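Local coordinates for protein carboxylesterase (Uncultured bacterium, PDB 5GMX) that hydrolyses carboxylic esters as a family VIII carboxylesterase of beta-lactamase fold and also acts on oxyimino cephalosporins, at residues Ile67-Thr72 against Gly360-Gln365; Ala214-Val219 against Leu248-Ala253. All blocks are in the same frame, centred on the assembly; numbering follows the deposited sequence.

Contact 1 of 2, residues Ile67-Thr72 against Gly360-Gln365; sequences INTYST and GYAMNQ. With PMS (phenylmethanesulfonic acid), chain C.
In this serine hydrolase of beta-lactamase fold, the strand leading into the turn with the reactive serine packs against strand 357-363 of the main antiparallel sheet. Ser71 OG is bonded covalently to the sulfur of phenylmethanesulfonic acid at 1.5 Å, which marks it as the reactive serine, probably that of an SxxK motif with Lys74. Its own backbone N reaches sulfonyl oxygen O1S at 3.0 Å in a weak, bent hydrogen bond (145°); Trp344 N also donates to the ligand, consistent with an oxyanion hole. A type II' turn from Thr69 to Thr72 presents this serine, with Tyr70 at positive phi (48°).

Away from the ligand, Ile67 carries the apolar contact. Chi1 (-164°) sends CG1 and CD1 toward Met363 O and Asn364, CD1 touching Asn364 CB at 3.8 Å, while CG2, in the crowded position between N and the carbonyl carbon, meets Ala362 CB at 3.8 Å. No direct hydrogen bond joins the segments. One water bridges them instead, donating to Asn68 O at 2.8 Å and to Met363 O at 2.9 Å. Asn68 ND2 sits 3.0 Å above the centre of the Tyr70 ring, its amide pinned there by bonds from ND2 to Ala266 O and from Trp258 NE1 to OD1.

Strand 67-68 pairs with 269-270 in a separate small sheet, strand 357-363 lies between 33-40 and 348-352, and Tyr361, pointing away from 67-72, packs on Arg375 and Leu379 of helix 374-385.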
loop_
_atom_site.group_PDB
_atom_site.type_symbol
_atom_site.label_atom_id
_atom_site.label_comp_id
_atom_site.label_asym_id
_atom_site.label_seq_id
_atom_site.Cartn_x
_atom_site.Cartn_y
_atom_site.Cartn_z
ATOM N N ILE A 67 -4.581 -10.123 -6.935
ATOM C CA ILE A 67 -5.178 -10.373 -5.624
ATOM C C ILE A 67 -5.306 -9.053 -4.858
ATOM O O ILE A 67 -4.531 -8.117 -5.080
ATOM C CB ILE A 67 -4.337 -11.395 -4.797
ATOM C CG1 ILE A 67 -5.129 -11.957 -3.608
ATOM C CG2 ILE A 67 -3.016 -10.789 -4.341
ATOM C CD1 ILE A 67 -6.408 -12.705 -3.994
ATOM N N ASN A 68 -6.300 -8.970 -3.983
ATOM C CA ASN A 68 -6.419 -7.832 -3.082
ATOM C C ASN A 68 -5.175 -7.733 -2.200
ATOM O O ASN A 68 -4.727 -8.728 -1.633
ATOM C CB ASN A 68 -7.677 -7.958 -2.230
ATOM C CG ASN A 68 -8.058 -6.659 -1.556
ATOM O OD1 ASN A 68 -8.817 -5.870 -2.108
ATOM N ND2 ASN A 68 -7.526 -6.426 -0.361
ATOM N N THR A 69 -4.605 -6.540 -2.090
ATOM C CA THR A 69 -3.366 -6.373 -1.330
ATOM C C THR A 69 -3.564 -5.615 -0.019
ATOM O O THR A 69 -2.600 -5.367 0.700
ATOM C CB THR A 69 -2.305 -5.628 -2.152
ATOM O OG1 THR A 69 -2.800 -4.330 -2.504
ATOM C CG2 THR A 69 -1.963 -6.409 -3.429
ATOM N N TYR A 70 -4.809 -5.257 0.285
ATOM C CA TYR A 70 -5.139 -4.514 1.502
ATOM C C TYR A 70 -4.227 -3.305 1.702
ATOM O O TYR A 70 -4.020 -2.547 0.764
ATOM C CB TYR A 70 -5.109 -5.448 2.709
ATOM C CG TYR A 70 -6.247 -6.437 2.640
ATOM C CD1 TYR A 70 -7.537 -6.054 2.983
ATOM C CD2 TYR A 70 -6.045 -7.735 2.185
ATOM C CE1 TYR A 70 -8.594 -6.939 2.902
ATOM C CE2 TYR A 70 -7.096 -8.633 2.100
ATOM C CZ TYR A 70 -8.366 -8.228 2.465
ATOM O OH TYR A 70 -9.416 -9.112 2.387
ATOM N N SER A 71 -3.662 -3.131 2.893
ATOM C CA SER A 71 -2.962 -1.878 3.198
ATOM C C SER A 71 -1.654 -1.685 2.437
ATOM O O SER A 71 -1.036 -0.625 2.522
ATOM C CB SER A 71 -2.699 -1.772 4.695
ATOM O OG SER A 71 -3.929 -1.777 5.406
ATOM N N THR A 72 -1.218 -2.698 1.696
ATOM C CA THR A 72 -0.107 -2.509 0.768
ATOM C C THR A 72 -0.455 -1.332 -0.166
ATOM O O THR A 72 0.409 -0.516 -0.534
ATOM C CB THR A 72 0.185 -3.806 -0.028
ATOM O OG1 THR A 72 0.534 -4.863 0.885
ATOM C CG2 THR A 72 1.318 -3.598 -1.028
ATOM N N GLY A 360 8.406 -6.809 -3.896
ATOM C CA GLY A 360 6.961 -6.933 -3.813
ATOM C C GLY A 360 6.488 -8.360 -3.593
ATOM O O GLY A 360 7.046 -9.299 -4.154
ATOM N N TYR A 361 5.448 -8.529 -2.780
ATOM C CA TYR A 361 4.947 -9.868 -2.495
ATOM C C TYR A 361 3.441 -9.854 -2.231
ATOM O O TYR A 361 2.940 -9.057 -1.413
ATOM C CB TYR A 361 5.731 -10.469 -1.322
ATOM C CG TYR A 361 5.202 -11.783 -0.795
ATOM C CD1 TYR A 361 5.069 -12.897 -1.623
ATOM C CD2 TYR A 361 4.891 -11.924 0.548
ATOM C CE1 TYR A 361 4.581 -14.105 -1.127
ATOM C CE2 TYR A 361 4.435 -13.122 1.059
ATOM C CZ TYR A 361 4.260 -14.200 0.218
ATOM O OH TYR A 361 3.785 -15.366 0.756
ATOM N N ALA A 362 2.714 -10.699 -2.964
ATOM C CA ALA A 362 1.252 -10.739 -2.835
ATOM C C ALA A 362 0.732 -12.166 -2.967
ATOM O O ALA A 362 1.132 -12.892 -3.875
ATOM C CB ALA A 362 0.593 -9.836 -3.875
HETATM N N MSE A 363 -0.179 -12.557 -2.083
HETATM C CA MSE A 363 -0.630 -13.942 -2.014
HETATM C C MSE A 363 -2.088 -14.017 -1.573
HETATM O O MSE A 363 -2.631 -13.038 -1.070
HETATM C CB MSE A 363 0.261 -14.734 -1.058
HETATM C CG MSE A 363 -0.089 -14.569 0.415
HETATM SE SE MSE A 363 -0.034 -12.735 1.156
HETATM C CE MSE A 363 1.604 -12.157 0.394
ATOM N N ASN A 364 -2.727 -15.171 -1.763
ATOM C CA ASN A 364 -4.143 -15.277 -1.440
ATOM C C ASN A 364 -4.457 -16.019 -0.132
ATOM O O ASN A 364 -5.605 -16.014 0.316
ATOM C CB ASN A 364 -4.901 -15.922 -2.609
ATOM C CG ASN A 364 -4.480 -17.359 -2.878
ATOM O OD1 ASN A 364 -3.442 -17.821 -2.408
ATOM N ND2 ASN A 364 -5.280 -18.059 -3.669
ATOM N N GLN A 365 -3.457 -16.654 0.476
ATOM C CA GLN A 365 -3.651 -17.275 1.790
ATOM C C GLN A 365 -3.191 -16.354 2.917
ATOM O O GLN A 365 -1.995 -16.142 3.118
ATOM C CB GLN A 365 -2.911 -18.607 1.895
ATOM C CG GLN A 365 -3.016 -19.242 3.284
ATOM C CD GLN A 365 -4.458 -19.517 3.695
ATOM O OE1 GLN A 365 -5.127 -20.357 3.099
ATOM N NE2 GLN A 365 -4.945 -18.797 4.708
HETATM C C PMS C . -6.249 -2.549 6.023
HETATM S S PMS C . -4.514 -2.933 6.122
HETATM C C1 PMS C . -7.033 -3.101 7.201
HETATM C C2 PMS C . -7.623 -4.356 7.122
HETATM C C3 PMS C . -8.343 -4.859 8.197
HETATM C C4 PMS C . -8.480 -4.108 9.354
HETATM C C5 PMS C . -7.894 -2.853 9.436
HETATM C C6 PMS C . -7.177 -2.352 8.360
HETATM O O2S PMS C . -3.978 -3.043 7.532
HETATM O O1S PMS C . -4.232 -4.322 5.600
HETATM O O HOH W 1 -2.792 -10.233 -0.315
#

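Contact 2 of 2, residues Ala214-Val219 against Leu248-Ala253; sequences AEMLPV and LTAHIA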
loop_
_atom_site.group_PDB
_atom_site.type_symbol
_atom_site.label_atom_id
_atom_site.label_comp_id
_atom_site.label_asym_id
_atom_site.label_seq_id
_atom_site.Cartn_x
_atom_site.Cartn_y
_atom_site.Cartn_z
ATOM N N ALA A 214 -7.576 -13.754 -8.264
ATOM C CA ALA A 214 -7.554 -15.000 -7.519
ATOM C C ALA A 214 -8.517 -14.898 -6.352
ATOM O O ALA A 214 -9.021 -13.822 -6.060
ATOM C CB ALA A 214 -6.154 -15.304 -7.023
ATOM N N GLU A 215 -8.747 -16.011 -5.668
ATOM C CA GLU A 215 -9.680 -16.035 -4.545
ATOM C C GLU A 215 -8.955 -15.775 -3.237
ATOM O O GLU A 215 -7.975 -16.450 -2.918
ATOM C CB GLU A 215 -10.409 -17.378 -4.489
ATOM C CG GLU A 215 -11.352 -17.536 -3.312
ATOM C CD GLU A 215 -11.852 -18.966 -3.154
ATOM O OE1 GLU A 215 -11.326 -19.873 -3.843
ATOM O OE2 GLU A 215 -12.786 -19.179 -2.350
HETATM N N MSE A 216 -9.428 -14.792 -2.478
HETATM C CA MSE A 216 -8.817 -14.499 -1.191
HETATM C C MSE A 216 -9.220 -15.545 -0.151
HETATM O O MSE A 216 -10.379 -15.940 -0.080
HETATM C CB MSE A 216 -9.209 -13.114 -0.707
HETATM C CG MSE A 216 -8.505 -12.737 0.589
HETATM SE SE MSE A 216 -6.609 -12.396 0.244
HETATM C CE MSE A 216 -6.888 -10.815 -0.787
ATOM N N LEU A 217 -8.266 -15.995 0.655
ATOM C CA LEU A 217 -8.550 -17.049 1.626
ATOM C C LEU A 217 -8.254 -16.620 3.066
ATOM O O LEU A 217 -7.136 -16.216 3.389
ATOM C CB LEU A 217 -7.756 -18.310 1.279
ATOM C CG LEU A 217 -7.846 -18.696 -0.199
ATOM C CD1 LEU A 217 -6.862 -19.805 -0.545
ATOM C CD2 LEU A 217 -9.264 -19.081 -0.584
ATOM N N PRO A 218 -9.268 -16.710 3.936
ATOM C CA PRO A 218 -9.112 -16.370 5.356
ATOM C C PRO A 218 -8.221 -17.381 6.080
ATOM O O PRO A 218 -8.030 -18.495 5.584
ATOM C CB PRO A 218 -10.545 -16.412 5.888
ATOM C CG PRO A 218 -11.267 -17.330 4.959
ATOM C CD PRO A 218 -10.633 -17.156 3.610
ATOM N N VAL A 219 -7.685 -16.995 7.234
ATOM C CA VAL A 219 -6.783 -17.866 7.990
ATOM C C VAL A 219 -7.510 -19.066 8.591
ATOM O O VAL A 219 -8.733 -19.159 8.519
ATOM C CB VAL A 219 -6.085 -17.099 9.136
ATOM C CG1 VAL A 219 -7.113 -16.449 10.052
ATOM C CG2 VAL A 219 -5.187 -18.036 9.927
ATOM N N LEU A 248 -13.625 -4.908 8.045
ATOM C CA LEU A 248 -13.184 -5.555 6.814
ATOM C C LEU A 248 -13.010 -7.047 7.036
ATOM O O LEU A 248 -12.784 -7.490 8.157
ATOM C CB LEU A 248 -11.874 -4.956 6.311
ATOM C CG LEU A 248 -11.853 -3.476 5.931
ATOM C CD1 LEU A 248 -10.513 -3.137 5.291
ATOM C CD2 LEU A 248 -13.025 -3.091 5.011
ATOM N N THR A 249 -13.146 -7.823 5.967
ATOM C CA THR A 249 -13.003 -9.274 6.039
ATOM C C THR A 249 -12.260 -9.779 4.810
ATOM O O THR A 249 -12.098 -9.047 3.838
ATOM C CB THR A 249 -14.374 -9.986 6.138
ATOM O OG1 THR A 249 -15.152 -9.688 4.970
ATOM C CG2 THR A 249 -15.144 -9.542 7.389
ATOM N N ALA A 250 -11.803 -11.024 4.846
ATOM C CA ALA A 250 -11.263 -11.645 3.643
ATOM C C ALA A 250 -12.355 -11.736 2.591
ATOM O O ALA A 250 -12.111 -11.572 1.399
ATOM C CB ALA A 250 -10.707 -13.021 3.949
ATOM N N HIS A 251 -13.569 -11.986 3.059
ATOM C CA HIS A 251 -14.711 -12.217 2.194
ATOM C C HIS A 251 -14.981 -11.054 1.241
ATOM O O HIS A 251 -15.322 -11.273 0.082
ATOM C CB HIS A 251 -15.953 -12.484 3.049
ATOM C CG HIS A 251 -17.169 -12.839 2.254
ATOM N ND1 HIS A 251 -17.239 -13.966 1.462
ATOM C CD2 HIS A 251 -18.365 -12.216 2.128
ATOM C CE1 HIS A 251 -18.426 -14.022 0.883
ATOM N NE2 HIS A 251 -19.128 -12.971 1.270
ATOM N N ILE A 252 -14.825 -9.821 1.727
ATOM C CA ILE A 252 -15.204 -8.649 0.937
ATOM C C ILE A 252 -14.294 -8.486 -0.289
ATOM O O ILE A 252 -14.721 -7.973 -1.318
ATOM C CB ILE A 252 -15.188 -7.355 1.790
ATOM C CG1 ILE A 252 -15.966 -6.236 1.088
ATOM C CG2 ILE A 252 -13.764 -6.923 2.127
ATOM C CD1 ILE A 252 -17.432 -6.542 0.874
ATOM N N ALA A 253 -13.056 -8.960 -0.189
ATOM C CA ALA A 253 -12.140 -8.958 -1.324
ATOM C C ALA A 253 -12.700 -9.771 -2.499
ATOM O O ALA A 253 -12.399 -9.484 -3.657
ATOM C CB ALA A 253 -10.784 -9.503 -0.906
#
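Met216, a selenomethionine, and Pro218 meet one side of a single short helical turn through its two alanines. The CB of Met216 lies 3.9 Å from Ala253 CB, and its CG comes 4.0 Å from Ala250 CB. With CG anti to the backbone N (chi1 -176°) and the chain then bent at chi2 and chi3, the terminal CE folds back to 4.1 Å from Ala253 CB, so that the side chain touches this methyl at both its root and its tip. Next but one along the chain, Pro218 lays its ring beside the other methyl, CB to Ala250 CB at 3.9 Å. Ala250 is thus shared by Met216 and Pro218, and no hydrogen bond passes between the segments.

The turn that presents the alanines, about 250-253, is weakly bonded and begins with an N-cap: Thr249 OG1 accepts from Ile252 N at 3.3 Å. In the beta-lactamase fold of this esterase it lies beside the active site, for Leu248, just ahead of the cap, belongs to the pocket that holds phenylmethanesulfonic acid, whereas the Met216 side chain is about 9 Å from that ligand.

Further out, Asn254 OD1 accepts from Met216 N, fixing the loop backbone close to the helical turn. Backbone hydrogen bonding ties Leu217 to Met366, and Gln365 NE2 donates to Pro218 O. The Met216 side chain also touches Ile67, Asn68 and Tyr70, and Ala253 packs on Asn68 and Tyr70.

Overall arrangement
From the N terminus, the chain passes through strands 33-40 and 43-51 before reaching 67-72, the first half of contact 1, and enters helix 72-86. Much later, loop 214-219 and segment 248-253 meet in contact 2, closing a short loop of 28 intervening residues, part of it unmodelled. Only at 360-365 does contact 1 close its own loop of 287 residues, which therefore encloses contact 2 entirely. Their centres lie 10 Å apart and they touch directly: Asn364 O probably accepts from Leu217 N, and the Tyr70 hydroxyl probably donates a hydrogen bond to Thr249 O. Together they tie together the main sheet, the turn bearing the reactive serine, and the loop and helical turn beside the pocket.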